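PDB 3H5T: transcriptional regulator, LacI family from Corynebacterium glutamicum, which activates transcription of the inositol phosphate synthase gene in an inositol-dependent manner, binding palindromic promoter motifs and helping to regulate cell wall biogenesis. Local coordinates for residues A311-T316 / P353-A358; R190-L195 / L269-C274; T316-N321 / E348-P353. One frame throughout, in Å; residues are numbered along the deposited sequence.

Contact 1. Residues A311-T316 / P353-A358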
loop_
_atom_site.group_PDB
_atom_site.type_symbol
_atom_site.label_atom_id
_atom_site.label_comp_id
_atom_site.label_asym_id
_atom_site.label_seq_id
_atom_site.Cartn_x
_atom_site.Cartn_y
_atom_site.Cartn_z
ATOM N N ALA A 311 1.454 15.565 -5.937
ATOM C CA ALA A 311 0.993 16.952 -5.984
ATOM C C ALA A 311 2.096 17.899 -5.508
ATOM O O ALA A 311 2.220 19.023 -6.000
ATOM C CB ALA A 311 -0.240 17.122 -5.113
ATOM N N ARG A 312 2.878 17.447 -4.531
ATOM C CA ARG A 312 3.984 18.234 -3.990
ATOM C C ARG A 312 5.180 17.988 -4.891
ATOM O O ARG A 312 6.214 18.631 -4.763
ATOM C CB ARG A 312 4.325 17.769 -2.566
ATOM C CG ARG A 312 4.369 18.885 -1.521
ATOM C CD ARG A 312 5.784 19.275 -1.082
ATOM N NE ARG A 312 6.635 19.676 -2.198
ATOM C CZ ARG A 312 7.803 20.300 -2.065
ATOM N NH1 ARG A 312 8.267 20.607 -0.863
ATOM N NH2 ARG A 312 8.517 20.601 -3.142
ATOM N N ASP A 313 5.020 17.051 -5.817
ATOM C CA ASP A 313 6.092 16.673 -6.724
ATOM C C ASP A 313 7.296 16.262 -5.890
ATOM O O ASP A 313 8.403 16.766 -6.068
ATOM C CB ASP A 313 6.476 17.822 -7.655
ATOM C CG ASP A 313 7.399 17.368 -8.768
ATOM O OD1 ASP A 313 7.071 16.363 -9.430
ATOM O OD2 ASP A 313 8.447 18.006 -8.985
ATOM N N LEU A 314 7.050 15.345 -4.964
ATOM C CA LEU A 314 8.077 14.819 -4.070
ATOM C C LEU A 314 8.928 13.812 -4.834
ATOM O O LEU A 314 8.403 13.046 -5.639
ATOM C CB LEU A 314 7.405 14.102 -2.897
ATOM C CG LEU A 314 8.261 13.404 -1.840
ATOM C CD1 LEU A 314 8.805 14.471 -0.916
ATOM C CD2 LEU A 314 7.424 12.378 -1.044
ATOM N N THR A 315 10.236 13.814 -4.600
ATOM C CA THR A 315 11.095 12.837 -5.259
ATOM C C THR A 315 10.717 11.541 -4.550
ATOM O O THR A 315 10.756 11.482 -3.319
ATOM C CB THR A 315 12.572 13.136 -5.017
ATOM O OG1 THR A 315 12.881 14.441 -5.519
ATOM C CG2 THR A 315 13.436 12.109 -5.716
ATOM N N THR A 316 10.348 10.510 -5.302
ATOM C CA THR A 316 9.918 9.271 -4.670
ATOM C C THR A 316 9.838 8.077 -5.642
ATOM O O THR A 316 10.033 8.229 -6.845
ATOM C CB THR A 316 8.524 9.503 -4.004
ATOM O OG1 THR A 316 8.134 8.345 -3.259
ATOM C CG2 THR A 316 7.463 9.817 -5.076
ATOM N N PRO A 353 11.619 11.402 -10.446
ATOM C CA PRO A 353 12.631 12.435 -10.199
ATOM C C PRO A 353 12.176 13.528 -9.246
ATOM O O PRO A 353 12.930 13.945 -8.374
ATOM C CB PRO A 353 12.934 12.948 -11.598
ATOM C CG PRO A 353 12.844 11.699 -12.406
ATOM C CD PRO A 353 11.574 11.057 -11.880
ATOM N N GLY A 354 10.942 13.988 -9.419
ATOM C CA GLY A 354 10.391 15.005 -8.537
ATOM C C GLY A 354 11.151 16.315 -8.432
ATOM O O GLY A 354 11.947 16.658 -9.306
ATOM N N SER A 355 10.911 17.043 -7.342
ATOM C CA SER A 355 11.549 18.337 -7.129
ATOM C C SER A 355 12.061 18.580 -5.713
ATOM O O SER A 355 11.883 19.665 -5.163
ATOM C CB SER A 355 10.576 19.448 -7.493
ATOM O OG SER A 355 9.492 19.461 -6.585
ATOM N N THR A 356 12.680 17.569 -5.119
ATOM C CA THR A 356 13.252 17.695 -3.782
ATOM C C THR A 356 14.682 17.151 -3.893
ATOM O O THR A 356 15.216 16.541 -2.967
ATOM C CB THR A 356 12.413 16.909 -2.714
ATOM O OG1 THR A 356 12.146 15.575 -3.170
ATOM C CG2 THR A 356 11.085 17.608 -2.457
ATOM N N VAL A 357 15.281 17.417 -5.058
ATOM C CA VAL A 357 16.638 17.003 -5.431
ATOM C C VAL A 357 17.712 17.962 -4.897
ATOM O O VAL A 357 18.100 17.871 -3.735
ATOM C CB VAL A 357 16.742 16.889 -6.993
ATOM C CG1 VAL A 357 16.280 18.191 -7.643
ATOM C CG2 VAL A 357 18.166 16.539 -7.426
ATOM N N ALA A 358 18.197 18.867 -5.743
ATOM C CA ALA A 358 19.208 19.851 -5.353
ATOM C C ALA A 358 20.505 19.240 -4.832
ATOM O O ALA A 358 20.718 19.266 -3.601
ATOM C CB ALA A 358 18.629 20.805 -4.318
#
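D313, the C-prime residue of the Schellman motif that ends helix 307-311, meets S355 of the loop after strand 344-352. The carbonyl oxygen of D313 is gripped twice: S355 N donates at 2.8 Å and S355 OG at 3.0 Å, from opposite faces of the carbonyl plane. A serine suits this place because its short hydroxyl can turn back to the same acceptor as its own amide. G354, with positive phi, has no side chain to hold the loops apart, and its CA comes to 4.0 Å from T315 CA.

Deeper in, two buried threonines exchange bonds between backbone and side chain: T315 N donates to T356 OG1, and T356 N donates to T315 OG1. The T356 hydroxyl is also hydrogen-bonded to L300 O, which ties this C-terminal loop to strand 299-302.

Around the partly exposed R312 the contact is looser, with van der Waals approaches near 4 Å against bonds near 3 Å inside: T356 CG2 lies over one guanidinium face, toward its rim, 4.0 Å from R312 NH2, and S355 OG stands at the edge. On the tight side, T315 OG1 donates to P353 O, 2.9 Å away and 31° out of that carbonyl's plane.

Contact 2. Residues R190-L195 / L269-C274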
loop_
_atom_site.group_PDB
_atom_site.type_symbol
_atom_site.label_atom_id
_atom_site.label_comp_id
_atom_site.label_asym_id
_atom_site.label_seq_id
_atom_site.Cartn_x
_atom_site.Cartn_y
_atom_site.Cartn_z
ATOM N N ARG A 190 26.300 13.090 1.366
ATOM C CA ARG A 190 27.014 12.017 2.058
ATOM C C ARG A 190 26.578 11.937 3.522
ATOM O O ARG A 190 26.729 10.907 4.170
ATOM C CB ARG A 190 28.535 12.231 1.973
ATOM C CG ARG A 190 29.118 12.170 0.559
ATOM C CD ARG A 190 28.995 10.780 -0.060
ATOM N NE ARG A 190 29.534 10.720 -1.421
ATOM C CZ ARG A 190 29.026 11.374 -2.465
ATOM N NH1 ARG A 190 27.958 12.148 -2.313
ATOM N NH2 ARG A 190 29.587 11.258 -3.664
ATOM N N LYS A 191 26.054 13.038 4.046
ATOM C CA LYS A 191 25.567 13.052 5.416
ATOM C C LYS A 191 24.070 12.792 5.313
ATOM O O LYS A 191 23.247 13.702 5.413
ATOM C CB LYS A 191 25.850 14.403 6.080
ATOM C CG LYS A 191 27.339 14.673 6.289
ATOM C CD LYS A 191 27.584 15.621 7.453
ATOM C CE LYS A 191 29.061 15.676 7.804
ATOM N NZ LYS A 191 29.320 16.484 9.032
ATOM N N ILE A 192 23.735 11.523 5.103
ATOM C CA ILE A 192 22.356 11.098 4.928
ATOM C C ILE A 192 21.773 10.376 6.137
ATOM O O ILE A 192 22.453 9.605 6.804
ATOM C CB ILE A 192 22.246 10.172 3.697
ATOM C CG1 ILE A 192 22.915 10.842 2.494
ATOM C CG2 ILE A 192 20.778 9.875 3.385
ATOM C CD1 ILE A 192 23.145 9.922 1.319
ATOM N N GLY A 193 20.502 10.653 6.409
ATOM C CA GLY A 193 19.800 10.013 7.502
ATOM C C GLY A 193 18.688 9.186 6.876
ATOM O O GLY A 193 18.282 9.462 5.747
ATOM N N ILE A 194 18.201 8.174 7.590
ATOM C CA ILE A 194 17.130 7.318 7.084
ATOM C C ILE A 194 15.983 7.251 8.086
ATOM O O ILE A 194 16.216 7.246 9.289
ATOM C CB ILE A 194 17.640 5.885 6.819
ATOM C CG1 ILE A 194 18.695 5.905 5.705
ATOM C CG2 ILE A 194 16.487 4.981 6.437
ATOM C CD1 ILE A 194 19.330 4.552 5.411
ATOM N N LEU A 195 14.749 7.217 7.586
ATOM C CA LEU A 195 13.565 7.125 8.440
ATOM C C LEU A 195 12.740 5.913 8.023
ATOM O O LEU A 195 12.578 5.648 6.830
ATOM C CB LEU A 195 12.703 8.390 8.327
ATOM C CG LEU A 195 13.279 9.652 8.965
ATOM C CD1 LEU A 195 12.346 10.831 8.752
ATOM C CD2 LEU A 195 13.486 9.406 10.440
ATOM N N LEU A 269 22.967 16.813 8.884
ATOM C CA LEU A 269 22.439 16.062 7.744
ATOM C C LEU A 269 21.982 16.968 6.603
ATOM O O LEU A 269 21.347 18.005 6.822
ATOM C CB LEU A 269 21.273 15.158 8.174
ATOM C CG LEU A 269 21.550 13.955 9.091
ATOM C CD1 LEU A 269 20.237 13.289 9.451
ATOM C CD2 LEU A 269 22.477 12.962 8.406
ATOM N N THR A 270 22.306 16.562 5.380
ATOM C CA THR A 270 21.937 17.331 4.201
ATOM C C THR A 270 20.773 16.685 3.450
ATOM O O THR A 270 20.118 17.336 2.630
ATOM C CB THR A 270 23.135 17.472 3.234
ATOM O OG1 THR A 270 23.513 16.181 2.744
ATOM C CG2 THR A 270 24.326 18.104 3.952
ATOM N N ALA A 271 20.520 15.409 3.735
ATOM C CA ALA A 271 19.437 14.682 3.077
ATOM C C ALA A 271 18.840 13.605 3.969
ATOM O O ALA A 271 19.518 13.073 4.850
ATOM C CB ALA A 271 19.939 14.053 1.785
ATOM N N VAL A 272 17.568 13.287 3.731
ATOM C CA VAL A 272 16.873 12.260 4.498
ATOM C C VAL A 272 16.095 11.340 3.563
ATOM O O VAL A 272 15.198 11.792 2.848
ATOM C CB VAL A 272 15.877 12.881 5.510
ATOM C CG1 VAL A 272 14.944 11.805 6.064
ATOM C CG2 VAL A 272 16.638 13.551 6.646
ATOM N N LEU A 273 16.445 10.055 3.562
ATOM C CA LEU A 273 15.748 9.080 2.726
ATOM C C LEU A 273 14.703 8.353 3.565
ATOM O O LEU A 273 15.030 7.737 4.575
ATOM C CB LEU A 273 16.731 8.060 2.130
ATOM C CG LEU A 273 16.091 6.941 1.297
ATOM C CD1 LEU A 273 17.044 6.480 0.221
ATOM C CD2 LEU A 273 15.680 5.787 2.196
ATOM N N CYS A 274 13.448 8.435 3.138
ATOM C CA CYS A 274 12.343 7.791 3.833
ATOM C C CYS A 274 11.926 6.492 3.165
ATOM O O CYS A 274 11.978 6.355 1.946
ATOM C CB CYS A 274 11.134 8.721 3.880
ATOM S SG CYS A 274 11.428 10.234 4.750
#
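K191 and T270 meet through flat peptide groups: T270 N lies in the plane of the K191 carbonyl, 3.0 Å from K191 O. L269 CD2 sits near the same oxygen. Further along, L273 N approaches G193 O almost in line with its C=O bond, whereas L195 N reaches L273 O from 24° outside the carbonyl plane. G193 N to A271 O completes a ladder of four bonds.

The sheet itself has two faces. I192, I194, A271 and L273 point to one, where helix 178-186 packs on I192, A271 and L273; L195, V272 and C274 point to the other, beneath helices 252-265 and 277-289. These are adjacent parallel strands, 192-197 and 271-274, inside the C-terminal alpha/beta subdomain of the periplasmic-binding-protein fold, their short segments turned 27° from each other. Branched and long aliphatic residues suit a sheet buried between helices.

On the L195 face, CG is anti to the carbonyl carbon (chi1 -71°), and beyond it CD1 touches V272 CG1 at 3.9 Å and C274 SG at 4.1 Å. The glycine leaves room on this face for L269, whose CD1 rests 3.8 Å from G193 CA. At the exposed end, T270 OG1 is hydrogen-bonded to H189 ND1, and the extended K191 chain carries NZ toward D268 OD2 in a long, weak ion pair.

Contact 3. Residues T316-N321 / E348-P353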
loop_
_atom_site.group_PDB
_atom_site.type_symbol
_atom_site.label_atom_id
_atom_site.label_comp_id
_atom_site.label_asym_id
_atom_site.label_seq_id
_atom_site.Cartn_x
_atom_site.Cartn_y
_atom_site.Cartn_z
ATOM N N THR A 316 10.348 10.510 -5.302
ATOM C CA THR A 316 9.918 9.271 -4.670
ATOM C C THR A 316 9.838 8.077 -5.642
ATOM O O THR A 316 10.033 8.229 -6.845
ATOM C CB THR A 316 8.524 9.503 -4.004
ATOM O OG1 THR A 316 8.134 8.345 -3.259
ATOM C CG2 THR A 316 7.463 9.817 -5.076
ATOM N N VAL A 317 9.557 6.893 -5.099
ATOM C CA VAL A 317 9.431 5.669 -5.894
ATOM C C VAL A 317 7.943 5.383 -6.098
ATOM O O VAL A 317 7.205 5.180 -5.130
ATOM C CB VAL A 317 10.072 4.450 -5.164
ATOM C CG1 VAL A 317 9.870 3.184 -5.971
ATOM C CG2 VAL A 317 11.556 4.700 -4.935
ATOM N N ILE A 318 7.482 5.376 -7.342
ATOM C CA ILE A 318 6.070 5.109 -7.567
ATOM C C ILE A 318 5.772 3.622 -7.565
ATOM O O ILE A 318 6.389 2.841 -8.287
ATOM C CB ILE A 318 5.561 5.728 -8.883
ATOM C CG1 ILE A 318 5.788 7.245 -8.850
ATOM C CG2 ILE A 318 4.062 5.402 -9.069
ATOM C CD1 ILE A 318 5.143 7.985 -9.985
ATOM N N GLN A 319 4.814 3.249 -6.733
ATOM C CA GLN A 319 4.389 1.869 -6.587
ATOM C C GLN A 319 2.903 1.780 -6.944
ATOM O O GLN A 319 2.070 2.525 -6.419
ATOM C CB GLN A 319 4.644 1.424 -5.147
ATOM C CG GLN A 319 4.023 0.109 -4.770
ATOM C CD GLN A 319 4.368 -0.293 -3.349
ATOM O OE1 GLN A 319 4.416 0.549 -2.445
ATOM N NE2 GLN A 319 4.598 -1.585 -3.141
ATOM N N PRO A 320 2.551 0.871 -7.861
ATOM C CA PRO A 320 1.151 0.716 -8.271
ATOM C C PRO A 320 0.318 0.004 -7.204
ATOM O O PRO A 320 -0.004 -1.176 -7.349
ATOM C CB PRO A 320 1.273 -0.089 -9.557
ATOM C CG PRO A 320 2.424 -1.004 -9.242
ATOM C CD PRO A 320 3.424 -0.084 -8.568
ATOM N N ASN A 321 -0.040 0.731 -6.143
ATOM C CA ASN A 321 -0.811 0.150 -5.051
ATOM C C ASN A 321 -2.221 -0.305 -5.370
ATOM O O ASN A 321 -2.695 -1.294 -4.797
ATOM C CB ASN A 321 -0.854 1.099 -3.852
ATOM C CG ASN A 321 0.453 1.122 -3.099
ATOM O OD1 ASN A 321 1.064 0.077 -2.884
ATOM N ND2 ASN A 321 0.887 2.309 -2.684
ATOM N N GLU A 348 6.198 -4.001 -10.658
ATOM C CA GLU A 348 7.221 -3.061 -11.081
ATOM C C GLU A 348 6.933 -1.692 -10.497
ATOM O O GLU A 348 5.777 -1.328 -10.285
ATOM C CB GLU A 348 7.280 -2.973 -12.610
ATOM C CG GLU A 348 7.929 -1.685 -13.123
ATOM C CD GLU A 348 8.410 -1.782 -14.563
ATOM O OE1 GLU A 348 9.414 -2.491 -14.799
ATOM O OE2 GLU A 348 7.791 -1.149 -15.452
ATOM N N THR A 349 7.999 -0.952 -10.216
ATOM C CA THR A 349 7.893 0.398 -9.685
ATOM C C THR A 349 8.608 1.298 -10.683
ATOM O O THR A 349 9.276 0.816 -11.590
ATOM C CB THR A 349 8.601 0.538 -8.321
ATOM O OG1 THR A 349 10.021 0.440 -8.507
ATOM C CG2 THR A 349 8.136 -0.554 -7.359
ATOM N N SER A 350 8.470 2.606 -10.523
ATOM C CA SER A 350 9.143 3.547 -11.406
ATOM C C SER A 350 9.537 4.759 -10.580
ATOM O O SER A 350 8.740 5.267 -9.798
ATOM C CB SER A 350 8.224 3.965 -12.555
ATOM O OG SER A 350 7.051 4.583 -12.063
ATOM N N PHE A 351 10.769 5.212 -10.751
ATOM C CA PHE A 351 11.254 6.355 -10.007
ATOM C C PHE A 351 10.602 7.642 -10.499
ATOM O O PHE A 351 10.305 7.787 -11.680
ATOM C CB PHE A 351 12.777 6.451 -10.138
ATOM C CG PHE A 351 13.397 7.491 -9.246
ATOM C CD1 PHE A 351 13.151 7.485 -7.874
ATOM C CD2 PHE A 351 14.219 8.482 -9.778
ATOM C CE1 PHE A 351 13.710 8.455 -7.042
ATOM C CE2 PHE A 351 14.784 9.460 -8.953
ATOM C CZ PHE A 351 14.529 9.445 -7.581
ATOM N N HIS A 352 10.384 8.575 -9.579
ATOM C CA HIS A 352 9.776 9.864 -9.898
ATOM C C HIS A 352 10.776 10.952 -9.496
ATOM O O HIS A 352 10.801 11.384 -8.343
ATOM C CB HIS A 352 8.470 10.016 -9.116
ATOM C CG HIS A 352 7.698 11.250 -9.451
ATOM N ND1 HIS A 352 7.564 12.305 -8.575
ATOM C CD2 HIS A 352 6.999 11.591 -10.560
ATOM C CE1 HIS A 352 6.816 13.243 -9.128
ATOM N NE2 HIS A 352 6.460 12.833 -10.333
ATOM N N PRO A 353 11.619 11.402 -10.446
ATOM C CA PRO A 353 12.631 12.435 -10.199
ATOM C C PRO A 353 12.176 13.528 -9.246
ATOM O O PRO A 353 12.930 13.945 -8.374
ATOM C CB PRO A 353 12.934 12.948 -11.598
ATOM C CG PRO A 353 12.844 11.699 -12.406
ATOM C CD PRO A 353 11.574 11.057 -11.880
#
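In F351 and H352, facing V317 and T316, CG stands anti to the backbone N (chi1 -172° and -175°), and, as neighbours on a strand, the two rings leave opposite faces of the antiparallel pair. F351 brings CD1 to 3.4 Å from T316 O, and V317 CG2 lies at its ring edge, near the plane. The ring continues onto P179, A180 and A183 of helix 178-186, an apolar surface that suits an aromatic.

On the other face, I318 has CG1 anti to the carbonyl carbon (chi1 -59°). CG1 comes to 3.9 Å from H352 CB, and I318 CD1 to 4.1 Å from H352 CD2. The histidine can pack through its carbons here while ND1 is hydrogen-bonded to L314 O.

Four backbone bonds hold the strands. T316 and H352 exchange two, H352 N to T316 O being 2.8 Å; I318 and S350 exchange the others. Farther on, P320 lies near the E348 carbonyl. Strand 316-318 leads toward helix 321-336 and strand 344-352 returns, a pairing consistent with two of the three crossovers that link the subdomains in LacI-type and periplasmic binding proteins.

How the contacts relate
Contact 2 is the buried one, backbone bonds and aliphatic carbons between parallel strands of one subdomain's sheet. Contacts 1 and 3 are only partly buried and belong together: contact 3 is nested within the loop that contact 1 closes, they share T316 and P353, and a probable side-chain bond joins H352 of one to L314 of the other. Their chemistry differs all the same. Contact 3 pairs antiparallel strands through backbone bonds, whereas in contact 1, between irregular loops, serine and threonine hydroxyls do much of the bonding. Contact 2 touches neither, its nearest atoms about 7 Å from each, but helix 178-186 packs on both I192 and F351, and helix 277-289 on both C274 and L314.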